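Local coordinates for protein dipeptidase AC. Metallo peptidase. MEROPS family M19 (Rhodobacter sphaeroides, PDB 3LY0) that probably hydrolyses dipeptides as a zinc-dependent metallodipeptidase, and here holds a phosphinate mimic of L-Ala-D-Ala beside two zinc ions, at residues 244-247 / 248-252; 289-292 / 293-297; 264-267 / 268-271. All coordinates share one frame; numbering follows the deposited sequence.

The three local contacts belong to a TIM-barrel dipeptidase, two of them beside the inhibitor and one in the layer of helices outside the strands. Along the chain, contact 1 comes first, at the start of helix 248-256; contact 3 follows strand 260-263; contact 2 ends helix 283-296, ahead of strand 301-303. Centres of contacts 1 and 2 lie about 11 Å apart, and the two helices meet through Asp248 and Leu251. The centre of contact 3 lies about 15 Å from that of contact 1 and about 16 Å from that of contact 2. Contacts 1 and 3 share the inhibitor, through Arg244 and Phe269, and touch where Asn245 ND2 meets Phe269 O.

Contact 1: residues 244-247 / 248-252; sequences RNLT and DRQLA. With LY0 ((2R)-3-[(R)-[(1R)-1-aminoethyl](hydroxy)phosphoryl]-2-methylpropanoic acid), chain C.
Thr247 and Gln250 grip each other at the start of helix 248-256, a worked example of the capping box. Gln250 N donates to Thr247 OG1 over 3.1 Å. In return, Thr247 N reaches a lone pair of Gln250 OE1 in the carbonyl plane, at 2.9 Å. Thr247 OG1 can face the helix because it sits between its own backbone N and carbonyl carbon (chi1 70°). The first helical turn is closed by Leu251 N, which donates to Thr247 O at 2.8 Å.

The packed side is made by Leu246, Gln250 and Leu251: Leu246 CB meets Leu251 CD2 at 3.9 Å, and Leu246 CD2 rests against the Gln250 amide, the two side chains crossing at about a right angle. The outer side is looser and wetter. One water donates to both Leu246 O and Asp248 OD1, the latter also hydrogen-bonded to His291 of helix 283-296; another joins Thr247 OG1 to Arg249 NE, whose exposed side chain also pairs with Glu215 and Asp219.

At the other end of the segment, Arg244 binds the inhibitor carboxylate through two bonds, NE to LY0 O61 at 2.7 Å and NH2 to LY0 O62. The loop thus runs from the ligand pocket, after strand 230-231, into a helix flanked by helix 215-224 at Leu246 and Gln250 and by helix 283-296 at Leu251.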
ATOM      1  N   ARG A 244      -4.588   2.036  12.286  1.00 10.02           N
ATOM      2  CA  ARG A 244      -3.949   2.090  10.968  1.00 10.71           C
ATOM      3  C   ARG A 244      -4.175   3.394  10.203  1.00  9.81           C
ATOM      4  O   ARG A 244      -3.497   3.659   9.202  1.00 10.17           O
ATOM      5  CB  ARG A 244      -4.384   0.896  10.131  1.00  8.67           C
ATOM      6  CG  ARG A 244      -3.535  -0.341  10.383  1.00  9.78           C
ATOM      7  CD  ARG A 244      -2.195  -0.232   9.665  1.00 10.90           C
ATOM      8  NE  ARG A 244      -2.301  -0.549   8.239  1.00 10.10           N
ATOM      9  CZ  ARG A 244      -2.260   0.333   7.242  1.00 11.09           C
ATOM     10  NH1 ARG A 244      -2.129   1.634   7.474  1.00 10.47           N
ATOM     11  NH2 ARG A 244      -2.329  -0.104   5.991  1.00  9.75           N
ATOM     12  N   ASN A 245      -5.130   4.202  10.652  1.00 10.54           N
ATOM     13  CA  ASN A 245      -5.454   5.448   9.957  1.00  9.52           C
ATOM     14  C   ASN A 245      -4.661   6.665  10.446  1.00  9.84           C
ATOM     15  O   ASN A 245      -3.893   6.575  11.415  1.00 11.34           O
ATOM     16  CB  ASN A 245      -6.968   5.678   9.990  1.00  9.44           C
ATOM     17  CG  ASN A 245      -7.711   4.739   9.056  1.00  9.02           C
ATOM     18  OD1 ASN A 245      -7.118   4.166   8.134  1.00  9.45           O
ATOM     19  ND2 ASN A 245      -9.007   4.589   9.273  1.00 10.90           N
ATOM     20  N   LEU A 246      -4.831   7.785   9.751  1.00  9.81           N
ATOM     21  CA  LEU A 246      -4.014   8.969   9.975  1.00 10.48           C
ATOM     22  C   LEU A 246      -4.835  10.062  10.654  1.00 10.38           C
ATOM     23  O   LEU A 246      -5.932  10.386  10.210  1.00 11.54           O
ATOM     24  CB  LEU A 246      -3.481   9.490   8.633  1.00 10.15           C
ATOM     25  CG  LEU A 246      -2.466   8.591   7.918  1.00 10.77           C
ATOM     26  CD1 LEU A 246      -2.344   8.979   6.456  1.00 11.52           C
ATOM     27  CD2 LEU A 246      -1.117   8.644   8.604  1.00 11.87           C
ATOM     28  N   THR A 247      -4.287  10.645  11.712  1.00 11.45           N
ATOM     29  CA  THR A 247      -4.973  11.750  12.389  1.00 12.47           C
ATOM     30  C   THR A 247      -4.851  13.028  11.568  1.00 12.01           C
ATOM     31  O   THR A 247      -4.025  13.122  10.649  1.00 12.25           O
ATOM     32  CB  THR A 247      -4.376  12.026  13.772  1.00 13.26           C
ATOM     33  OG1 THR A 247      -3.063  12.584  13.621  1.00 14.13           O
ATOM     34  CG2 THR A 247      -4.285  10.742  14.589  1.00 15.42           C
ATOM     35  N   ASP A 248      -5.676  14.017  11.894  1.00 13.59           N
ATOM     36  CA  ASP A 248      -5.616  15.283  11.176  1.00 12.76           C
ATOM     37  C   ASP A 248      -4.251  15.943  11.323  1.00 14.86           C
ATOM     38  O   ASP A 248      -3.769  16.598  10.394  1.00 16.03           O
ATOM     39  CB  ASP A 248      -6.733  16.229  11.636  1.00 14.69           C
ATOM     40  CG  ASP A 248      -8.097  15.835  11.090  1.00 18.16           C
ATOM     41  OD1 ASP A 248      -8.185  14.894  10.273  1.00 15.84           O
ATOM     42  OD2 ASP A 248      -9.089  16.478  11.486  1.00 21.57           O
ATOM     43  N   ARG A 249      -3.623  15.757  12.482  1.00 14.96           N
ATOM     44  CA  ARG A 249      -2.287  16.285  12.709  1.00 14.22           C
ATOM     45  C   ARG A 249      -1.300  15.636  11.747  1.00 14.98           C
ATOM     46  O   ARG A 249      -0.462  16.308  11.150  1.00 14.95           O
ATOM     47  CB  ARG A 249      -1.842  16.057  14.151  1.00 14.97           C
ATOM     48  CG  ARG A 249      -0.538  16.779  14.489  1.00 19.98           C
ATOM     49  CD  ARG A 249       0.023  16.354  15.829  1.00 19.24           C
ATOM     50  NE  ARG A 249       0.387  14.940  15.824  1.00 18.78           N
ATOM     51  CZ  ARG A 249       1.574  14.478  15.439  1.00 22.60           C
ATOM     52  NH1 ARG A 249       2.521  15.319  15.044  1.00 23.33           N
ATOM     53  NH2 ARG A 249       1.813  13.178  15.453  1.00 20.37           N
ATOM     54  N   GLN A 250      -1.410  14.322  11.601  1.00 12.41           N
ATOM     55  CA  GLN A 250      -0.558  13.611  10.653  1.00 11.96           C
ATOM     56  C   GLN A 250      -0.828  14.056   9.209  1.00 12.28           C
ATOM     57  O   GLN A 250       0.094  14.263   8.414  1.00 14.21           O
ATOM     58  CB  GLN A 250      -0.758  12.105  10.794  1.00 11.60           C
ATOM     59  CG  GLN A 250      -0.184  11.522  12.071  1.00 12.81           C
ATOM     60  CD  GLN A 250      -0.481  10.048  12.193  1.00 12.67           C
ATOM     61  OE1 GLN A 250      -1.636   9.645  12.216  1.00 11.74           O
ATOM     62  NE2 GLN A 250       0.565   9.225  12.246  1.00 14.12           N
ATOM     63  N   LEU A 251      -2.102  14.203   8.864  1.00 11.61           N
ATOM     64  CA  LEU A 251      -2.456  14.679   7.534  1.00 11.97           C
ATOM     65  C   LEU A 251      -1.843  16.057   7.254  1.00 12.23           C
ATOM     66  O   LEU A 251      -1.381  16.324   6.142  1.00 12.88           O
ATOM     67  CB  LEU A 251      -3.980  14.718   7.352  1.00 11.41           C
ATOM     68  CG  LEU A 251      -4.709  13.373   7.377  1.00 12.16           C
ATOM     69  CD1 LEU A 251      -6.210  13.606   7.292  1.00 13.72           C
ATOM     70  CD2 LEU A 251      -4.256  12.461   6.247  1.00 11.52           C
ATOM     71  N   ALA A 252      -1.858  16.937   8.253  1.00 14.14           N
ATOM     72  CA  ALA A 252      -1.320  18.282   8.062  1.00 14.46           C
ATOM     73  C   ALA A 252       0.178  18.231   7.775  1.00 15.02           C
ATOM     74  O   ALA A 252       0.684  18.991   6.960  1.00 16.42           O
ATOM     75  CB  ALA A 252      -1.607  19.151   9.281  1.00 15.33           C
TER
HETATM   76  P   LY0 C 363      -1.746  -5.642   4.477  1.00 12.30           P
HETATM   77  C1  LY0 C 363      -1.303  -8.300   5.213  1.00 16.69           C
HETATM   78  N1  LY0 C 363       0.095  -7.290   3.432  1.00 11.58           N
HETATM   79  C2  LY0 C 363      -1.219  -7.337   4.049  1.00 13.43           C
HETATM   80  C4  LY0 C 363      -3.539  -5.615   4.878  1.00 13.75           C
HETATM   81  C5  LY0 C 363      -3.904  -4.896   6.146  1.00 13.92           C
HETATM   82  C6  LY0 C 363      -3.240  -3.551   6.270  1.00 12.37           C
HETATM   83  C7  LY0 C 363      -5.377  -4.898   6.465  1.00 16.28           C
HETATM   84  O31 LY0 C 363      -1.422  -4.801   3.265  1.00 12.01           O
HETATM   85  O32 LY0 C 363      -0.883  -5.133   5.679  1.00 11.45           O
HETATM   86  O61 LY0 C 363      -3.247  -2.922   7.471  1.00 12.92           O
HETATM   87  O62 LY0 C 363      -2.658  -3.021   5.308  1.00 11.69           O
HETATM   88  O   HOH W   1      -8.148  12.112  10.167  1.00 13.56           O
HETATM   89  O   HOH W   2      -1.949  13.138  16.023  1.00 20.71           O

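Contact 2: residues 289-292 / 293-297; sequences LDHL and IDRLG
With CG of His291 anti to the backbone N (chi1 -168°) and the Arg295 chain bent at chi2 (-49°), the imidazole and the guanidinium are brought together one helical turn apart. The two side chains cross at a slant, with their planes 32° apart. His291 CE1 lies over one face of the guanidinium, displaced toward its rim and 4.0 Å from Arg295 NH2, while Arg295 CG sits over a face of the imidazole. Both groups have further polar partners. His291 NE2 is hydrogen-bonded to Asp248 OD1, and Arg295 NE forms a salt bridge of 3.0 Å with Asp294 OD1; a longer, weak ion pair links Arg295 NH1 to Asp248 OD2. These carboxylates would be expected to temper the positive charge beside the imidazole.

On another side of the helix the contact is apolar. Leu292 and Leu296 lie side by side and point the same way, Leu292 CD2 meeting Leu296 CD1 at 4.1 Å, and both rest on Val301. Ile293 folds back over the preceding turn, its CG1 3.1 Å from Leu289 O. Backbone N-H groups donate to the carbonyl four residues earlier, as Leu296 N does to Leu292 O at 2.8 Å, until Gly297 leaves the helix with positive phi.

A polar flank turned toward helix 248-256 and solvent, and a leucine-rich one facing strands 260-263 and 301-303, make this an amphipathic helix end, as expected of an outer helix in a TIM barrel.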
ATOM      1  N   LEU A 289     -12.664   9.888   1.358  1.00 12.12           N
ATOM      2  CA  LEU A 289     -12.070  10.661   0.264  1.00 11.39           C
ATOM      3  C   LEU A 289     -12.288  12.149   0.463  1.00 10.75           C
ATOM      4  O   LEU A 289     -11.363  12.937   0.310  1.00 13.47           O
ATOM      5  CB  LEU A 289     -12.590  10.218  -1.100  1.00 11.84           C
ATOM      6  CG  LEU A 289     -12.003   8.921  -1.646  1.00 13.67           C
ATOM      7  CD1 LEU A 289     -12.755   8.509  -2.900  1.00 15.79           C
ATOM      8  CD2 LEU A 289     -10.510   9.078  -1.943  1.00 13.87           C
ATOM      9  N   ASP A 290     -13.504  12.540   0.829  1.00 12.31           N
ATOM     10  CA  ASP A 290     -13.771  13.951   1.075  1.00 11.92           C
ATOM     11  C   ASP A 290     -12.872  14.491   2.167  1.00 14.08           C
ATOM     12  O   ASP A 290     -12.335  15.591   2.055  1.00 16.10           O
ATOM     13  CB  ASP A 290     -15.215  14.175   1.516  1.00 13.78           C
ATOM     14  CG  ASP A 290     -16.207  14.187   0.358  1.00 15.49           C
ATOM     15  OD1 ASP A 290     -15.797  14.224  -0.825  1.00 17.36           O
ATOM     16  OD2 ASP A 290     -17.422  14.165   0.652  1.00 16.58           O
ATOM     17  N   HIS A 291     -12.733  13.734   3.250  1.00 12.62           N
ATOM     18  CA  HIS A 291     -11.935  14.207   4.374  1.00 13.26           C
ATOM     19  C   HIS A 291     -10.469  14.348   3.982  1.00 13.54           C
ATOM     20  O   HIS A 291      -9.819  15.343   4.309  1.00 14.37           O
ATOM     21  CB  HIS A 291     -12.077  13.290   5.594  1.00 13.42           C
ATOM     22  CG  HIS A 291     -11.513  13.877   6.846  1.00 13.70           C
ATOM     23  ND1 HIS A 291     -12.273  14.626   7.719  1.00 19.39           N
ATOM     24  CD2 HIS A 291     -10.264  13.849   7.364  1.00 14.12           C
ATOM     25  CE1 HIS A 291     -11.515  15.026   8.725  1.00 20.34           C
ATOM     26  NE2 HIS A 291     -10.292  14.568   8.532  1.00 14.98           N
ATOM     27  N   LEU A 292      -9.954  13.346   3.279  1.00 10.90           N
ATOM     28  CA  LEU A 292      -8.567  13.378   2.822  1.00 12.61           C
ATOM     29  C   LEU A 292      -8.334  14.524   1.844  1.00 12.28           C
ATOM     30  O   LEU A 292      -7.369  15.271   1.986  1.00 12.65           O
ATOM     31  CB  LEU A 292      -8.174  12.043   2.187  1.00 12.41           C
ATOM     32  CG  LEU A 292      -8.144  10.849   3.150  1.00 11.89           C
ATOM     33  CD1 LEU A 292      -7.985   9.556   2.370  1.00 14.27           C
ATOM     34  CD2 LEU A 292      -7.007  10.996   4.147  1.00 12.29           C
ATOM     35  N   ILE A 293      -9.231  14.669   0.871  1.00 12.38           N
ATOM     36  CA  ILE A 293      -9.092  15.719  -0.129  1.00 13.29           C
ATOM     37  C   ILE A 293      -9.161  17.099   0.510  1.00 14.50           C
ATOM     38  O   ILE A 293      -8.401  17.999   0.164  1.00 15.42           O
ATOM     39  CB  ILE A 293     -10.145  15.577  -1.243  1.00 12.90           C
ATOM     40  CG1 ILE A 293      -9.865  14.305  -2.049  1.00 14.74           C
ATOM     41  CG2 ILE A 293     -10.118  16.796  -2.166  1.00 15.33           C
ATOM     42  CD1 ILE A 293     -10.996  13.863  -2.942  1.00 14.88           C
ATOM     43  N   ASP A 294     -10.079  17.264   1.453  1.00 13.70           N
ATOM     44  CA  ASP A 294     -10.243  18.554   2.108  1.00 13.28           C
ATOM     45  C   ASP A 294      -8.991  18.998   2.863  1.00 18.04           C
ATOM     46  O   ASP A 294      -8.621  20.171   2.823  1.00 20.31           O
ATOM     47  CB  ASP A 294     -11.432  18.512   3.073  1.00 16.02           C
ATOM     48  CG  ASP A 294     -11.744  19.868   3.656  1.00 23.45           C
ATOM     49  OD1 ASP A 294     -11.166  20.210   4.710  1.00 31.09           O
ATOM     50  OD2 ASP A 294     -12.558  20.595   3.052  1.00 34.81           O
ATOM     51  N   ARG A 295      -8.344  18.068   3.558  1.00 15.37           N
ATOM     52  CA  ARG A 295      -7.208  18.427   4.394  1.00 16.18           C
ATOM     53  C   ARG A 295      -5.877  18.351   3.638  1.00 17.19           C
ATOM     54  O   ARG A 295      -5.002  19.195   3.819  1.00 19.97           O
ATOM     55  CB  ARG A 295      -7.167  17.556   5.654  1.00 17.94           C
ATOM     56  CG  ARG A 295      -8.476  17.548   6.467  1.00 23.33           C
ATOM     57  CD  ARG A 295      -9.031  18.950   6.728  1.00 27.51           C
ATOM     58  NE  ARG A 295     -10.371  18.910   7.320  1.00 32.82           N
ATOM     59  CZ  ARG A 295     -10.626  19.005   8.624  1.00 32.90           C
ATOM     60  NH1 ARG A 295      -9.637  19.161   9.494  1.00 32.33           N
ATOM     61  NH2 ARG A 295     -11.879  18.952   9.061  1.00 32.20           N
ATOM     62  N   LEU A 296      -5.715  17.341   2.791  1.00 15.22           N
ATOM     63  CA  LEU A 296      -4.458  17.184   2.059  1.00 15.53           C
ATOM     64  C   LEU A 296      -4.363  18.042   0.805  1.00 18.05           C
ATOM     65  O   LEU A 296      -3.267  18.403   0.373  1.00 17.75           O
ATOM     66  CB  LEU A 296      -4.258  15.723   1.671  1.00 15.77           C
ATOM     67  CG  LEU A 296      -4.069  14.768   2.838  1.00 13.99           C
ATOM     68  CD1 LEU A 296      -4.224  13.334   2.338  1.00 14.73           C
ATOM     69  CD2 LEU A 296      -2.700  15.001   3.490  1.00 13.47           C
ATOM     70  N   GLY A 297      -5.512  18.346   0.214  1.00 16.77           N
ATOM     71  CA  GLY A 297      -5.554  19.021  -1.069  1.00 16.50           C
ATOM     72  C   GLY A 297      -5.777  18.025  -2.189  1.00 16.38           C
ATOM     73  O   GLY A 297      -5.437  16.842  -2.058  1.00 14.71           O
TER

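Contact 3: residues 264-267 / 268-271; sequences NFAT and SFLR. With LY0 ((2R)-3-[(R)-[(1R)-1-aminoethyl](hydroxy)phosphoryl]-2-methylpropanoic acid), chain C.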
ATOM      1  N   ASN A 264      -7.155   3.283   1.292  1.00  9.30           N
ATOM      2  CA  ASN A 264      -7.170   1.840   1.505  1.00  9.02           C
ATOM      3  C   ASN A 264      -8.609   1.324   1.389  1.00 10.55           C
ATOM      4  O   ASN A 264      -9.518   1.883   2.014  1.00 10.36           O
ATOM      5  CB  ASN A 264      -6.583   1.550   2.890  1.00  9.25           C
ATOM      6  CG  ASN A 264      -6.268   0.089   3.096  1.00  9.95           C
ATOM      7  OD1 ASN A 264      -6.972  -0.779   2.591  1.00 10.58           O
ATOM      8  ND2 ASN A 264      -5.199  -0.191   3.834  1.00 10.19           N
ATOM      9  N   PHE A 265      -8.826   0.298   0.567  1.00  8.52           N
ATOM     10  CA  PHE A 265     -10.174  -0.243   0.381  1.00 10.80           C
ATOM     11  C   PHE A 265     -10.575  -1.208   1.499  1.00 10.92           C
ATOM     12  O   PHE A 265     -11.692  -1.726   1.495  1.00 11.42           O
ATOM     13  CB  PHE A 265     -10.333  -0.988  -0.953  1.00 11.60           C
ATOM     14  CG  PHE A 265     -10.131  -0.137  -2.192  1.00 10.12           C
ATOM     15  CD1 PHE A 265     -10.036   1.246  -2.116  1.00  9.78           C
ATOM     16  CD2 PHE A 265     -10.034  -0.744  -3.436  1.00 10.16           C
ATOM     17  CE1 PHE A 265      -9.831   2.000  -3.260  1.00 11.04           C
ATOM     18  CE2 PHE A 265      -9.845   0.001  -4.582  1.00 10.51           C
ATOM     19  CZ  PHE A 265      -9.743   1.377  -4.493  1.00 11.22           C
ATOM     20  N   ALA A 266      -9.682  -1.463   2.447  1.00 10.57           N
ATOM     21  CA  ALA A 266     -10.004  -2.377   3.539  1.00 10.99           C
ATOM     22  C   ALA A 266     -11.234  -1.907   4.297  1.00 11.99           C
ATOM     23  O   ALA A 266     -11.278  -0.776   4.779  1.00 11.66           O
ATOM     24  CB  ALA A 266      -8.823  -2.499   4.491  1.00 11.17           C
ATOM     25  N   THR A 267     -12.225  -2.790   4.403  1.00 11.39           N
ATOM     26  CA  THR A 267     -13.469  -2.501   5.107  1.00 10.87           C
ATOM     27  C   THR A 267     -13.187  -1.945   6.506  1.00 10.82           C
ATOM     28  O   THR A 267     -13.813  -0.966   6.943  1.00 12.27           O
ATOM     29  CB  THR A 267     -14.317  -3.784   5.203  1.00 13.73           C
ATOM     30  OG1 THR A 267     -13.484  -4.847   5.681  1.00 17.69           O
ATOM     31  CG2 THR A 267     -14.826  -4.171   3.822  1.00 14.41           C
ATOM     32  N   SER A 268     -12.226  -2.561   7.189  1.00 11.04           N
ATOM     33  CA  SER A 268     -11.902  -2.213   8.572  1.00 11.88           C
ATOM     34  C   SER A 268     -11.462  -0.766   8.738  1.00 11.80           C
ATOM     35  O   SER A 268     -11.588  -0.200   9.820  1.00 11.93           O
ATOM     36  CB  SER A 268     -10.787  -3.119   9.081  1.00 14.00           C
ATOM     37  OG  SER A 268     -11.163  -4.481   8.941  1.00 15.12           O
ATOM     38  N   PHE A 269     -10.942  -0.171   7.666  1.00 11.07           N
ATOM     39  CA  PHE A 269     -10.356   1.160   7.756  1.00  9.29           C
ATOM     40  C   PHE A 269     -11.249   2.216   7.120  1.00  9.86           C
ATOM     41  O   PHE A 269     -10.933   3.401   7.177  1.00 10.44           O
ATOM     42  CB  PHE A 269      -8.974   1.187   7.088  1.00  9.13           C
ATOM     43  CG  PHE A 269      -8.016   0.150   7.623  1.00 10.91           C
ATOM     44  CD1 PHE A 269      -8.153  -0.366   8.907  1.00 11.98           C
ATOM     45  CD2 PHE A 269      -6.960  -0.298   6.831  1.00 12.24           C
ATOM     46  CE1 PHE A 269      -7.258  -1.317   9.394  1.00 12.22           C
ATOM     47  CE2 PHE A 269      -6.064  -1.244   7.306  1.00 12.31           C
ATOM     48  CZ  PHE A 269      -6.217  -1.762   8.585  1.00 10.89           C
ATOM     49  N   LEU A 270     -12.354   1.774   6.518  1.00 10.36           N
ATOM     50  CA  LEU A 270     -13.313   2.661   5.853  1.00 10.80           C
ATOM     51  C   LEU A 270     -14.591   2.872   6.664  1.00 11.26           C
ATOM     52  O   LEU A 270     -15.089   3.982   6.762  1.00 10.91           O
ATOM     53  CB  LEU A 270     -13.712   2.077   4.493  1.00 10.71           C
ATOM     54  CG  LEU A 270     -12.704   2.144   3.341  1.00  9.52           C
ATOM     55  CD1 LEU A 270     -13.182   1.333   2.150  1.00 12.28           C
ATOM     56  CD2 LEU A 270     -12.459   3.587   2.923  1.00  9.96           C
ATOM     57  N   ARG A 271     -15.126   1.786   7.217  1.00 11.39           N
ATOM     58  CA  ARG A 271     -16.398   1.858   7.938  1.00 11.93           C
ATOM     59  C   ARG A 271     -16.236   2.648   9.227  1.00 11.99           C
ATOM     60  O   ARG A 271     -15.245   2.511   9.933  1.00 12.82           O
ATOM     61  CB  ARG A 271     -16.879   0.446   8.272  1.00 15.11           C
ATOM     62  CG  ARG A 271     -17.194  -0.409   7.064  1.00 13.67           C
ATOM     63  CD  ARG A 271     -17.389  -1.858   7.468  1.00 16.25           C
ATOM     64  NE  ARG A 271     -18.514  -1.979   8.391  1.00 14.66           N
ATOM     65  CZ  ARG A 271     -19.621  -2.663   8.133  1.00 19.88           C
ATOM     66  NH1 ARG A 271     -19.752  -3.314   6.986  1.00 19.01           N
ATOM     67  NH2 ARG A 271     -20.595  -2.702   9.033  1.00 17.56           N
TER
HETATM   68  P   LY0 C 363      -1.746  -5.642   4.477  1.00 12.30           P
HETATM   69  C1  LY0 C 363      -1.303  -8.300   5.213  1.00 16.69           C
HETATM   70  N1  LY0 C 363       0.095  -7.290   3.432  1.00 11.58           N
HETATM   71  C2  LY0 C 363      -1.219  -7.337   4.049  1.00 13.43           C
HETATM   72  C4  LY0 C 363      -3.539  -5.615   4.878  1.00 13.75           C
HETATM   73  C5  LY0 C 363      -3.904  -4.896   6.146  1.00 13.92           C
HETATM   74  C6  LY0 C 363      -3.240  -3.551   6.270  1.00 12.37           C
HETATM   75  C7  LY0 C 363      -5.377  -4.898   6.465  1.00 16.28           C
HETATM   76  O31 LY0 C 363      -1.422  -4.801   3.265  1.00 12.01           O
HETATM   77  O32 LY0 C 363      -0.883  -5.133   5.679  1.00 11.45           O
HETATM   78  O61 LY0 C 363      -3.247  -2.922   7.471  1.00 12.92           O
HETATM   79  O62 LY0 C 363      -2.658  -3.021   5.308  1.00 11.69           O
HETATM   80  O   HOH W   3     -10.837  -5.298   6.344  1.00 21.44           O
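The Phe269 ring meets its polar neighbours at its edge, near its own plane: Asn264 ND2 comes to 3.5 Å from Phe269 CD2, and the inhibitor oxygen LY0 O61 to 3.3 Å from Phe269 CE2. The Asn264 amide stands nearly perpendicular to the ring, the planes 87° apart. Ala266 CB approaches obliquely, 3.7 Å from Phe269 CD2.

The amide is tied down at both ends. Asn264 OD1 accepts from Ala266 N at 2.8 Å, an Asx turn, and ND2 donates to His233 O and Asp306 OD2. The first torsion of Asn264 (chi1 -167°) swings its amide away from its own N and up to the ring edge.

Beyond the turn, a short, weakly bonded helical turn follows. Thr267 O accepts from Leu270 N, which approaches from above the carbonyl plane, and from Arg271 N, almost straight at 176°; Leu270 CG packs 3.5 Å from Asn264 O. A water donates to Thr267 OG1 and Ser268 OG, and Thr267 OG1 is also hydrogen-bonded to Arg276 O.

Following strand 260-263, this loop forms part of the ligand pocket: Phe269 lines the inhibitor's carboxylate end, and Asn264 is a second-shell residue of the dinuclear zinc site characteristic of M19 dipeptidases.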